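Local coordinates for antifreeze protein (Marinomonas primoryensis, PDB 4KDW) that probably serves as a calcium-dependent extender domain, repeated in tandem, of a bacterial ice-binding adhesin at the cell surface, at residues G56-G61 with A100-S105. Numbering follows the deposited sequence.
Sequences GDIAEG and AVVTSS. With CA (calcium ion), chain H.
The backbone carbonyl oxygen of Asp57 is gripped by two waters, both of which also reach Ser105. One water lies 2.9 Å from Asp57 O, donating to it, and accepts from Ser105 N at 3.1 Å; the other donates to Asp57 O and to Ser105 O, 2.9 Å from the latter. Each has more acceptors in reach than protons, so not every bond need be made at once. Both carbonyl oxygens are acceptors and stand 3.8 Å apart, Asp57 O to Ser105 O; water supplies the protons between them. The first water also ligates a calcium ion, which Ser105 reaches through its carbonyl O at 2.7 Å and, equally long, its hydroxyl OG; chi1 of 57° sets that hydroxyl between backbone N and carbonyl carbon, giving a loose two-point grip at what is probably a peripheral site.

In this immunoglobulin-like beta-sandwich, the contact lays the loop between strands 46-54 and 63-68, which belong to different sheets, against the last residues of strand 97-105. Ser104, buried, points toward the loop: its CB meets Asp57 O at 3.6 Å, while OG, hydrogen-bonded to Asp62 OD2, rests against CG1 of Ile58 at 3.4 Å. Asp62 OD2 also accepts from Ala59 N, tying strand and loop to one carboxylate. With its chi1 at -61°, Ile58 sends CG1 beside its own backbone N, and its other branch, CG2, approaches Val102 CG1 at 4.3 Å.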
loop_
_atom_site.group_PDB
_atom_site.type_symbol
_atom_site.label_atom_id
_atom_site.label_comp_id
_atom_site.label_asym_id
_atom_site.label_seq_id
_atom_site.Cartn_x
_atom_site.Cartn_y
_atom_site.Cartn_z
ATOM N N GLY A 56 2.776 -16.755 -1.442
ATOM C CA GLY A 56 2.123 -17.076 -2.715
ATOM C C GLY A 56 3.086 -16.829 -3.845
ATOM O O GLY A 56 4.259 -17.117 -3.779
ATOM N N ASP A 57 2.569 -16.211 -4.890
ATOM C CA ASP A 57 3.315 -15.875 -6.074
ATOM C C ASP A 57 3.729 -14.445 -6.099
ATOM O O ASP A 57 4.176 -13.975 -7.129
ATOM C CB ASP A 57 2.564 -16.304 -7.331
ATOM C CG ASP A 57 2.607 -17.832 -7.504
ATOM O OD1 ASP A 57 3.717 -18.291 -7.515
ATOM O OD2 ASP A 57 1.580 -18.423 -7.598
ATOM N N ILE A 58 3.703 -13.699 -5.013
ATOM C CA ILE A 58 4.220 -12.336 -4.945
ATOM C C ILE A 58 5.677 -12.306 -5.223
ATOM O O ILE A 58 6.427 -13.164 -4.715
ATOM C CB ILE A 58 3.843 -11.647 -3.617
ATOM C CG1 ILE A 58 2.326 -11.563 -3.488
ATOM C CG2 ILE A 58 4.484 -10.284 -3.518
ATOM C CD1 ILE A 58 1.830 -11.011 -2.162
ATOM N N ALA A 59 6.129 -11.373 -6.022
ATOM C CA ALA A 59 7.546 -11.249 -6.390
ATOM C C ALA A 59 7.936 -9.807 -6.472
ATOM O O ALA A 59 7.114 -8.909 -6.758
ATOM C CB ALA A 59 7.743 -11.943 -7.734
ATOM N N GLU A 60 9.221 -9.548 -6.348
ATOM C CA GLU A 60 9.815 -8.283 -6.694
ATOM C C GLU A 60 9.334 -7.781 -8.023
ATOM O O GLU A 60 9.299 -8.550 -8.980
ATOM C CB GLU A 60 11.327 -8.474 -6.766
ATOM C CG GLU A 60 12.148 -7.181 -7.022
ATOM C CD GLU A 60 13.641 -7.379 -7.162
ATOM O OE1 GLU A 60 14.123 -8.519 -7.104
ATOM O OE2 GLU A 60 14.337 -6.301 -7.184
ATOM N N GLY A 61 8.965 -6.525 -8.056
ATOM C CA GLY A 61 8.506 -5.873 -9.277
ATOM C C GLY A 61 7.017 -5.862 -9.409
ATOM O O GLY A 61 6.488 -5.169 -10.281
ATOM N N ALA A 100 -4.391 -1.841 -0.003
ATOM C CA ALA A 100 -3.210 -2.037 -0.901
ATOM C C ALA A 100 -3.396 -3.339 -1.608
ATOM O O ALA A 100 -3.565 -4.389 -0.982
ATOM C CB ALA A 100 -1.901 -2.021 -0.064
ATOM N N VAL A 101 -3.370 -3.275 -2.943
ATOM C CA VAL A 101 -3.589 -4.412 -3.769
ATOM C C VAL A 101 -2.373 -4.735 -4.598
ATOM O O VAL A 101 -1.876 -3.860 -5.350
ATOM C CB VAL A 101 -4.803 -4.197 -4.696
ATOM C CG1 VAL A 101 -4.967 -5.426 -5.562
ATOM C CG2 VAL A 101 -5.999 -3.885 -3.882
ATOM N N VAL A 102 -1.834 -5.934 -4.469
ATOM C CA VAL A 102 -0.634 -6.371 -5.230
ATOM C C VAL A 102 -1.086 -7.319 -6.305
ATOM O O VAL A 102 -1.839 -8.267 -6.045
ATOM C CB VAL A 102 0.370 -7.049 -4.297
ATOM C CG1 VAL A 102 1.535 -7.596 -5.062
ATOM C CG2 VAL A 102 0.825 -6.018 -3.288
ATOM N N THR A 103 -0.644 -7.074 -7.526
ATOM C CA THR A 103 -0.952 -7.923 -8.653
ATOM C C THR A 103 0.268 -8.766 -8.965
ATOM O O THR A 103 1.356 -8.223 -9.163
ATOM C CB THR A 103 -1.342 -7.088 -9.853
ATOM O OG1 THR A 103 -2.468 -6.315 -9.543
ATOM C CG2 THR A 103 -1.681 -8.017 -11.020
ATOM N N SER A 104 0.077 -10.095 -8.994
ATOM C CA SER A 104 1.182 -11.035 -9.181
ATOM C C SER A 104 0.855 -11.989 -10.310
ATOM O O SER A 104 -0.291 -12.129 -10.714
ATOM C CB SER A 104 1.367 -11.819 -7.923
ATOM O OG SER A 104 1.688 -10.941 -6.812
ATOM N N SER A 105 1.896 -12.632 -10.790
ATOM C CA SER A 105 1.772 -13.646 -11.843
ATOM C C SER A 105 2.557 -14.893 -11.480
ATOM O O SER A 105 3.584 -14.855 -10.826
ATOM C CB SER A 105 2.269 -13.105 -13.090
ATOM O OG SER A 105 3.566 -12.666 -12.982
HETATM CA CA CA H . 5.751 -13.315 -11.321
HETATM O O HOH W 1 4.600 -12.246 -9.360
HETATM O O HOH W 2 5.905 -15.260 -9.114
HETATM O O HOH W 3 5.831 -14.717 -13.236
HETATM O O HOH W 4 7.040 -12.082 -11.518
#